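SusD-like carbohydrate binding protein (Bacteroides vulgatus, PDB 3LEW) probably binds carbohydrate at the outer membrane as a SusD-family protein, consistent with a part in nutrient capture. Local coordinates at residues A[92-97]-A[123-128]; A[128-133]-A[172-177]; A[275-280]-A[328-333]. All coordinates share one frame; numbering follows the deposited sequence.

Contact 1 of 3, residues A[92-97]-A[123-128]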
loop_
_atom_site.group_PDB
_atom_site.type_symbol
_atom_site.label_atom_id
_atom_site.label_comp_id
_atom_site.label_asym_id
_atom_site.label_seq_id
_atom_site.Cartn_x
_atom_site.Cartn_y
_atom_site.Cartn_z
ATOM N N ARG A 92 16.805 -7.752 -1.570
ATOM C CA ARG A 92 16.984 -9.043 -2.216
ATOM C C ARG A 92 16.302 -9.087 -3.580
ATOM O O ARG A 92 16.875 -9.662 -4.530
ATOM C CB ARG A 92 16.567 -10.198 -1.310
ATOM C CG ARG A 92 17.502 -10.294 -0.138
ATOM C CD ARG A 92 17.232 -11.486 0.712
ATOM N NE ARG A 92 18.170 -11.526 1.836
ATOM N N VAL A 93 15.148 -8.439 -3.714
ATOM C CA VAL A 93 14.379 -8.493 -4.969
ATOM C C VAL A 93 14.961 -7.489 -5.970
ATOM O O VAL A 93 15.115 -7.812 -7.161
ATOM C CB VAL A 93 12.887 -8.390 -4.752
ATOM C CG1 VAL A 93 12.106 -8.489 -6.111
ATOM C CG2 VAL A 93 12.431 -9.521 -3.820
ATOM N N ILE A 94 15.436 -6.354 -5.471
ATOM C CA ILE A 94 16.257 -5.469 -6.331
ATOM C C ILE A 94 17.439 -6.237 -6.899
ATOM O O ILE A 94 17.794 -6.085 -8.080
ATOM C CB ILE A 94 16.716 -4.183 -5.572
ATOM C CG1 ILE A 94 15.548 -3.190 -5.414
ATOM C CG2 ILE A 94 17.959 -3.534 -6.269
ATOM C CD1 ILE A 94 15.825 -2.024 -4.380
ATOM N N ASN A 95 18.111 -7.049 -6.073
ATOM C CA ASN A 95 19.231 -7.828 -6.565
ATOM C C ASN A 95 18.832 -8.826 -7.659
ATOM O O ASN A 95 19.554 -8.990 -8.620
ATOM C CB ASN A 95 19.915 -8.583 -5.434
ATOM C CG ASN A 95 21.322 -8.940 -5.772
ATOM O OD1 ASN A 95 22.078 -8.115 -6.294
ATOM N ND2 ASN A 95 21.688 -10.171 -5.504
ATOM N N ASP A 96 17.691 -9.477 -7.501
ATOM C CA ASP A 96 17.127 -10.319 -8.578
ATOM C C ASP A 96 16.917 -9.547 -9.885
ATOM O O ASP A 96 17.336 -10.018 -10.955
ATOM C CB ASP A 96 15.784 -10.943 -8.161
ATOM C CG ASP A 96 15.938 -12.015 -7.087
ATOM O OD1 ASP A 96 16.972 -12.737 -7.067
ATOM O OD2 ASP A 96 15.025 -12.167 -6.254
ATOM N N CYS A 97 16.278 -8.367 -9.786
ATOM C CA CYS A 97 16.094 -7.504 -10.945
ATOM C C CYS A 97 17.459 -7.166 -11.575
ATOM O O CYS A 97 17.600 -7.257 -12.790
ATOM C CB CYS A 97 15.394 -6.203 -10.610
ATOM S SG CYS A 97 13.722 -6.430 -9.988
ATOM N N ALA A 123 10.817 -2.261 -14.201
ATOM C CA ALA A 123 9.562 -1.803 -13.581
ATOM C C ALA A 123 9.478 -2.300 -12.134
ATOM O O ALA A 123 9.154 -1.520 -11.237
ATOM C CB ALA A 123 8.327 -2.252 -14.429
ATOM N N LEU A 124 9.826 -3.571 -11.904
ATOM C CA LEU A 124 9.840 -4.122 -10.536
ATOM C C LEU A 124 10.886 -3.400 -9.696
ATOM O O LEU A 124 10.629 -3.047 -8.540
ATOM C CB LEU A 124 10.072 -5.630 -10.530
ATOM C CG LEU A 124 10.021 -6.360 -9.153
ATOM C CD1 LEU A 124 8.739 -6.085 -8.388
ATOM C CD2 LEU A 124 10.208 -7.850 -9.355
ATOM N N ARG A 125 12.057 -3.179 -10.274
ATOM C CA ARG A 125 13.093 -2.448 -9.541
ATOM C C ARG A 125 12.601 -1.037 -9.190
ATOM O O ARG A 125 12.749 -0.549 -8.034
ATOM C CB ARG A 125 14.390 -2.405 -10.314
ATOM C CG ARG A 125 15.538 -1.850 -9.491
ATOM C CD ARG A 125 16.853 -1.858 -10.264
ATOM N NE ARG A 125 16.960 -0.766 -11.241
ATOM C CZ ARG A 125 17.975 -0.628 -12.116
ATOM N NH1 ARG A 125 18.934 -1.535 -12.205
ATOM N NH2 ARG A 125 18.014 0.396 -12.943
ATOM N N GLY A 126 11.997 -0.359 -10.169
ATOM C CA GLY A 126 11.429 0.960 -9.924
ATOM C C GLY A 126 10.376 0.978 -8.828
ATOM O O GLY A 126 10.310 1.914 -7.991
ATOM N N PHE A 127 9.522 -0.043 -8.814
ATOM C CA PHE A 127 8.509 -0.204 -7.764
ATOM C C PHE A 127 9.127 -0.324 -6.365
ATOM O O PHE A 127 8.595 0.249 -5.403
ATOM C CB PHE A 127 7.646 -1.429 -8.042
ATOM C CG PHE A 127 6.629 -1.748 -6.961
ATOM C CD1 PHE A 127 5.469 -0.998 -6.822
ATOM C CD2 PHE A 127 6.798 -2.806 -6.120
ATOM C CE1 PHE A 127 4.511 -1.291 -5.845
ATOM C CE2 PHE A 127 5.846 -3.082 -5.144
ATOM C CZ PHE A 127 4.710 -2.344 -5.036
ATOM N N LEU A 128 10.243 -1.041 -6.272
ATOM C CA LEU A 128 10.897 -1.258 -4.988
ATOM C C LEU A 128 11.624 0.026 -4.556
ATOM O O LEU A 128 11.597 0.402 -3.378
ATOM C CB LEU A 128 11.812 -2.481 -5.005
ATOM C CG LEU A 128 11.037 -3.810 -5.176
ATOM C CD1 LEU A 128 12.041 -4.981 -5.482
ATOM C CD2 LEU A 128 10.089 -4.067 -3.989
#
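Apolar contacts carry most of this antiparallel helix pair, whose short segments 92-97 and 123-128 run at 155° with axes 9.0 Å apart. Leu-128, with CG anti to its carbonyl carbon (chi1 -66°), sends CD1 across the Val-93 side chain at about a right angle, 3.6 Å from Val-93 CG1. CG1 of Val-93 stands anti to its own backbone N and so also meets Leu-124 CD2, at 3.8 Å and again at about a right angle. Ile-94 and Leu-128 instead run antiparallel alongside one another, Ile-94 CG1 resting 3.8 Å from Leu-128 CB. The thiol of Cys-97 makes a second kind of contact: SG settles beside the backbone of the facing helix, 3.7 Å from Arg-125 N and 3.8 Å from Leu-124 CB. The side chain of Arg-125 takes part through its aliphatic base, CB lying 3.9 Å from Cys-97 CB; it then bends at chi3 (78°) and takes the guanidinium to a salt bridge with Asp-180 and a hydrogen bond with Asn-98. Helix 19-35 packs beside the seam through Tyr-32 on Val-93, Trp-30 on Leu-124 and Leu-33 on Leu-128, while helices 170-187 and 202-215 pack against helix 111-135 through Ala-123.

Contact 2 of 3, residues A[128-133]-A[172-177]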
loop_
_atom_site.group_PDB
_atom_site.type_symbol
_atom_site.label_atom_id
_atom_site.label_comp_id
_atom_site.label_asym_id
_atom_site.label_seq_id
_atom_site.Cartn_x
_atom_site.Cartn_y
_atom_site.Cartn_z
ATOM N N LEU A 128 10.243 -1.041 -6.272
ATOM C CA LEU A 128 10.897 -1.258 -4.988
ATOM C C LEU A 128 11.624 0.026 -4.556
ATOM O O LEU A 128 11.597 0.402 -3.378
ATOM C CB LEU A 128 11.812 -2.481 -5.005
ATOM C CG LEU A 128 11.037 -3.810 -5.176
ATOM C CD1 LEU A 128 12.041 -4.981 -5.482
ATOM C CD2 LEU A 128 10.089 -4.067 -3.989
ATOM N N TYR A 129 12.197 0.769 -5.489
ATOM C CA TYR A 129 12.751 2.119 -5.115
ATOM C C TYR A 129 11.631 3.101 -4.716
ATOM O O TYR A 129 11.831 3.979 -3.868
ATOM C CB TYR A 129 13.676 2.693 -6.179
ATOM C CG TYR A 129 15.038 2.034 -6.172
ATOM C CD1 TYR A 129 15.839 2.051 -5.038
ATOM C CD2 TYR A 129 15.508 1.331 -7.294
ATOM C CE1 TYR A 129 17.065 1.403 -4.994
ATOM C CE2 TYR A 129 16.760 0.692 -7.270
ATOM C CZ TYR A 129 17.520 0.702 -6.098
ATOM O OH TYR A 129 18.741 0.051 -6.020
ATOM N N LEU A 130 10.432 2.963 -5.305
ATOM C CA LEU A 130 9.282 3.771 -4.880
ATOM C C LEU A 130 8.909 3.463 -3.423
ATOM O O LEU A 130 8.607 4.352 -2.626
ATOM C CB LEU A 130 8.073 3.560 -5.778
ATOM C CG LEU A 130 6.762 4.240 -5.394
ATOM C CD1 LEU A 130 6.982 5.758 -5.349
ATOM C CD2 LEU A 130 5.637 3.895 -6.383
ATOM N N HIS A 131 8.937 2.185 -3.058
ATOM C CA HIS A 131 8.739 1.793 -1.662
ATOM C C HIS A 131 9.728 2.477 -0.708
ATOM O O HIS A 131 9.343 3.083 0.318
ATOM C CB HIS A 131 8.868 0.294 -1.512
ATOM C CG HIS A 131 8.787 -0.166 -0.085
ATOM N ND1 HIS A 131 7.633 -0.061 0.672
ATOM C CD2 HIS A 131 9.715 -0.744 0.718
ATOM C CE1 HIS A 131 7.867 -0.521 1.895
ATOM N NE2 HIS A 131 9.118 -0.961 1.944
ATOM N N LEU A 132 11.008 2.420 -1.071
ATOM C CA LEU A 132 12.049 3.025 -0.252
ATOM C C LEU A 132 11.843 4.529 -0.161
ATOM O O LEU A 132 11.825 5.095 0.966
ATOM C CB LEU A 132 13.440 2.656 -0.785
ATOM C CG LEU A 132 13.833 1.181 -0.607
ATOM C CD1 LEU A 132 15.058 0.777 -1.518
ATOM C CD2 LEU A 132 14.126 0.830 0.855
ATOM N N ALA A 133 11.626 5.195 -1.303
ATOM C CA ALA A 133 11.485 6.641 -1.334
ATOM C C ALA A 133 10.294 7.146 -0.518
ATOM O O ALA A 133 10.375 8.166 0.140
ATOM C CB ALA A 133 11.339 7.131 -2.779
ATOM N N GLU A 172 16.807 11.676 -5.000
ATOM C CA GLU A 172 17.543 10.765 -5.878
ATOM C C GLU A 172 16.866 9.393 -6.008
ATOM O O GLU A 172 16.841 8.810 -7.097
ATOM C CB GLU A 172 18.977 10.604 -5.402
ATOM C CG GLU A 172 19.815 11.832 -5.616
ATOM C CD GLU A 172 21.165 11.822 -4.915
ATOM O OE1 GLU A 172 21.334 11.086 -3.910
ATOM O OE2 GLU A 172 22.023 12.637 -5.350
ATOM N N VAL A 173 16.294 8.888 -4.924
ATOM C CA VAL A 173 15.625 7.599 -4.958
ATOM C C VAL A 173 14.331 7.720 -5.744
ATOM O O VAL A 173 14.003 6.828 -6.561
ATOM C CB VAL A 173 15.419 6.993 -3.571
ATOM C CG1 VAL A 173 14.652 5.683 -3.653
ATOM C CG2 VAL A 173 16.773 6.758 -2.895
ATOM N N TYR A 174 13.576 8.796 -5.509
ATOM C CA TYR A 174 12.413 9.060 -6.392
ATOM C C TYR A 174 12.823 9.131 -7.884
ATOM O O TYR A 174 12.145 8.550 -8.735
ATOM C CB TYR A 174 11.624 10.301 -5.957
ATOM C CG TYR A 174 10.540 10.045 -4.926
ATOM C CD1 TYR A 174 9.452 9.216 -5.211
ATOM C CD2 TYR A 174 10.567 10.700 -3.708
ATOM C CE1 TYR A 174 8.460 8.976 -4.292
ATOM C CE2 TYR A 174 9.565 10.473 -2.761
ATOM C CZ TYR A 174 8.504 9.638 -3.080
ATOM O OH TYR A 174 7.493 9.400 -2.182
ATOM N N ALA A 175 13.911 9.832 -8.218
ATOM C CA ALA A 175 14.337 9.984 -9.594
ATOM C C ALA A 175 14.721 8.616 -10.206
ATOM O O ALA A 175 14.451 8.348 -11.371
ATOM C CB ALA A 175 15.501 11.005 -9.723
ATOM N N GLN A 176 15.350 7.768 -9.388
ATOM C CA GLN A 176 15.733 6.417 -9.798
ATOM C C GLN A 176 14.485 5.597 -10.105
ATOM O O GLN A 176 14.420 4.955 -11.137
ATOM C CB GLN A 176 16.560 5.722 -8.691
ATOM C CG GLN A 176 17.061 4.307 -9.043
ATOM C CD GLN A 176 18.041 4.332 -10.187
ATOM O OE1 GLN A 176 19.002 5.118 -10.166
ATOM N NE2 GLN A 176 17.812 3.500 -11.209
ATOM N N SER A 177 13.485 5.674 -9.247
ATOM C CA SER A 177 12.228 4.948 -9.472
ATOM C C SER A 177 11.579 5.360 -10.787
ATOM O O SER A 177 11.266 4.519 -11.666
ATOM C CB SER A 177 11.273 5.214 -8.315
ATOM O OG SER A 177 10.017 4.595 -8.508
#
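A close antiparallel helix-helix contact joins the C-terminal part of helix 111-135 to the start of helix 170-187, its touching residues almost all buried. The axes of the short segments approach to 8.2 Å at 159°, and the small side chains of Ala-133 and Ser-177 lie in the interface. Ala-133 CB sits squarely over one face of the Tyr-174 ring, 3.5 Å from its centroid and 2° off the normal, a CH-pi contact at nearly ideal centring. The same ring is met at its edge by Leu-130, whose CD1 lies 3.7 Å from Tyr-174 CE1. A second CH-pi contact has the reverse direction: Gln-176, bent at chi2 (65°), runs alongside Tyr-129 and lays CG over its ring face, 4.2 Å from the centroid. Between the two tyrosines Val-173 points CG1, anti to its backbone N, into the facing helix, 3.3 Å from Tyr-129 O and 3.7 Å from Ala-133 CB. Ser-177 OG packs 3.5 Å from Leu-130 CB, and its hydrogen bond goes to Gly-126 O one turn earlier on the opposite helix. Tyr-129 OH is held by Tyr-152 O. With helix 202-215 packing on Leu-130 and Tyr-174, this is antiparallel packing of long helices, consistent with the TPR-like helical part of SusD-family proteins.

Contact 3 of 3, residues A[275-280]-A[328-333]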
loop_
_atom_site.group_PDB
_atom_site.type_symbol
_atom_site.label_atom_id
_atom_site.label_comp_id
_atom_site.label_asym_id
_atom_site.label_seq_id
_atom_site.Cartn_x
_atom_site.Cartn_y
_atom_site.Cartn_z
ATOM N N ASP A 275 -9.662 -9.628 7.672
ATOM C CA ASP A 275 -11.027 -10.157 7.690
ATOM C C ASP A 275 -11.491 -10.130 9.130
ATOM O O ASP A 275 -10.985 -10.878 9.976
ATOM C CB ASP A 275 -11.052 -11.580 7.109
ATOM C CG ASP A 275 -12.431 -12.156 7.020
ATOM O OD1 ASP A 275 -13.317 -11.753 7.803
ATOM O OD2 ASP A 275 -12.630 -13.095 6.206
ATOM N N THR A 276 -12.440 -9.238 9.404
ATOM C CA THR A 276 -12.975 -9.026 10.745
ATOM C C THR A 276 -14.394 -9.570 10.861
ATOM O O THR A 276 -15.092 -9.310 11.852
ATOM C CB THR A 276 -12.961 -7.543 11.118
ATOM O OG1 THR A 276 -13.705 -6.774 10.142
ATOM C CG2 THR A 276 -11.498 -7.028 11.177
ATOM N N THR A 277 -14.826 -10.301 9.833
ATOM C CA THR A 277 -16.219 -10.771 9.767
ATOM C C THR A 277 -16.440 -12.279 9.533
ATOM O O THR A 277 -17.491 -12.813 9.914
ATOM C CB THR A 277 -17.052 -9.959 8.750
ATOM O OG1 THR A 277 -16.557 -10.170 7.422
ATOM C CG2 THR A 277 -17.094 -8.455 9.093
ATOM N N THR A 278 -15.513 -12.972 8.852
ATOM C CA THR A 278 -15.685 -14.400 8.616
ATOM C C THR A 278 -15.369 -15.255 9.860
ATOM O O THR A 278 -14.289 -15.150 10.439
ATOM C CB THR A 278 -14.787 -14.922 7.454
ATOM O OG1 THR A 278 -14.962 -14.064 6.319
ATOM C CG2 THR A 278 -15.134 -16.377 7.093
ATOM N N LYS A 279 -16.296 -16.119 10.260
ATOM C CA LYS A 279 -16.007 -17.105 11.293
ATOM C C LYS A 279 -14.866 -17.984 10.848
ATOM O O LYS A 279 -14.957 -18.615 9.792
ATOM C CB LYS A 279 -17.226 -17.990 11.551
ATOM C CG LYS A 279 -18.382 -17.220 12.135
ATOM C CD LYS A 279 -19.652 -18.126 12.211
ATOM C CE LYS A 279 -20.939 -17.286 12.112
ATOM N NZ LYS A 279 -21.511 -17.016 13.463
ATOM N N GLY A 280 -13.804 -18.023 11.657
ATOM C CA GLY A 280 -12.573 -18.724 11.277
ATOM C C GLY A 280 -11.366 -17.824 11.065
ATOM O O GLY A 280 -10.242 -18.322 11.064
ATOM N N LYS A 328 -15.262 -5.279 3.823
ATOM C CA LYS A 328 -14.489 -5.103 2.567
ATOM C C LYS A 328 -13.622 -6.314 2.205
ATOM O O LYS A 328 -13.720 -6.837 1.084
ATOM C CB LYS A 328 -13.618 -3.841 2.664
ATOM C CG LYS A 328 -12.887 -3.457 1.403
ATOM C CD LYS A 328 -12.233 -2.098 1.542
ATOM C CE LYS A 328 -11.447 -1.748 0.317
ATOM N NZ LYS A 328 -10.820 -0.394 0.356
ATOM N N PHE A 329 -12.779 -6.745 3.147
ATOM C CA PHE A 329 -11.839 -7.846 2.924
ATOM C C PHE A 329 -12.366 -9.103 3.622
ATOM O O PHE A 329 -12.629 -9.088 4.843
ATOM C CB PHE A 329 -10.476 -7.547 3.491
ATOM C CG PHE A 329 -9.788 -6.413 2.839
ATOM C CD1 PHE A 329 -9.045 -6.620 1.712
ATOM C CD2 PHE A 329 -9.867 -5.137 3.384
ATOM C CE1 PHE A 329 -8.378 -5.565 1.082
ATOM C CE2 PHE A 329 -9.199 -4.083 2.799
ATOM C CZ PHE A 329 -8.445 -4.315 1.622
ATOM N N ARG A 330 -12.587 -10.157 2.837
ATOM C CA ARG A 330 -12.913 -11.457 3.382
ATOM C C ARG A 330 -12.146 -12.563 2.716
ATOM O O ARG A 330 -11.895 -12.491 1.562
ATOM C CB ARG A 330 -14.403 -11.743 3.250
ATOM C CG ARG A 330 -15.267 -10.658 3.830
ATOM C CD ARG A 330 -16.762 -10.985 3.785
ATOM N NE ARG A 330 -17.311 -11.384 2.487
ATOM C CZ ARG A 330 -17.684 -10.519 1.533
ATOM N NH1 ARG A 330 -17.538 -9.198 1.711
ATOM N NH2 ARG A 330 -18.202 -10.969 0.412
ATOM N N PHE A 331 -11.780 -13.600 3.468
ATOM C CA PHE A 331 -11.214 -14.792 2.859
ATOM C C PHE A 331 -12.098 -15.266 1.706
ATOM O O PHE A 331 -13.331 -15.268 1.782
ATOM C CB PHE A 331 -11.114 -15.942 3.893
ATOM C CG PHE A 331 -9.856 -15.912 4.749
ATOM C CD1 PHE A 331 -8.672 -16.441 4.269
ATOM C CD2 PHE A 331 -9.867 -15.376 6.054
ATOM C CE1 PHE A 331 -7.539 -16.438 5.044
ATOM C CE2 PHE A 331 -8.732 -15.359 6.810
ATOM C CZ PHE A 331 -7.572 -15.919 6.323
ATOM N N ARG A 332 -11.458 -15.669 0.626
ATOM C CA ARG A 332 -12.152 -16.310 -0.493
ATOM C C ARG A 332 -12.519 -17.737 -0.151
ATOM O O ARG A 332 -13.666 -18.161 -0.331
ATOM C CB ARG A 332 -11.321 -16.237 -1.769
ATOM C CG ARG A 332 -12.063 -16.797 -2.964
ATOM C CD ARG A 332 -11.253 -16.642 -4.221
ATOM N NE ARG A 332 -10.206 -17.681 -4.332
ATOM C CZ ARG A 332 -8.892 -17.462 -4.298
ATOM N NH1 ARG A 332 -8.418 -16.272 -4.099
ATOM N NH2 ARG A 332 -8.043 -18.451 -4.465
ATOM N N ASP A 333 -11.559 -18.476 0.404
ATOM C CA ASP A 333 -11.752 -19.876 0.791
ATOM C C ASP A 333 -11.331 -19.956 2.256
ATOM O O ASP A 333 -10.150 -19.911 2.555
ATOM C CB ASP A 333 -10.877 -20.778 -0.111
ATOM C CG ASP A 333 -11.016 -22.254 0.201
ATOM O OD1 ASP A 333 -11.510 -22.606 1.314
ATOM O OD2 ASP A 333 -10.605 -23.067 -0.685
HETATM O O HOH W 1 -14.250 -8.463 6.971
HETATM O O HOH W 2 -15.216 -15.395 3.854
#
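Asp-275 forms an Asx turn directly after helix 271-274, and its carboxylate ties that turn to the loop 328-333. CG stands anti to the backbone N (chi1 -177°), which sets the carboxylate against loop 328-333; its two oxygens divide the work. OD1 faces back into its own loop and takes two amides: Thr-277 N nearly along the C-O axis, and Thr-278 N on the syn lone pair at 2.7 Å and 176°. OD2 accepts Thr-278 OG1 at 2.5 Å on its own syn side and, from above the carboxylate plane, Phe-331 N at 2.9 Å. Four donors thus fix the rotation of the buried carboxylate and probably favour its charged form. The Phe-331 ring turns its edge to OD2, with CD2 3.6 Å away. Arg-330 lies across the threonines, its CD 3.7 Å from Thr-277 OG1 and its CB near Thr-278 OG1, before the guanidinium leaves for Lys-243 O and Ser-327 O. One water joins Thr-276 N and Thr-277 OG1 to Phe-329 O. The backbones come close as well, Asp-275 CA giving a CA-H...O contact to Phe-329 O at 3.4 Å. A second water donates to both Thr-278 OG1 and Phe-331 O, 2.8 Å from each.

Overall arrangement
From the N terminus, contact 1 closes the helical hairpin between helices 81-103 and 111-135. Contact 2 follows, opening further along helix 111-135 and closing a longer excursion with helix 170-187. The two share Leu-128, their centres lie about 11 Å apart, and they touch directly where Ile-94 CD1 packs on the Tyr-129 ring; helix 111-135 thus serves both contacts, packing on helices 81-103 and 170-187. Contact 3 comes later still, joining the loop after helix 271-274 to the one after strand 321-326 across an interval containing strands but no helix. Its centre is about 31 Å from that of contact 1 and about 34 Å from that of contact 2. The three loops run in series, without nesting or crossing.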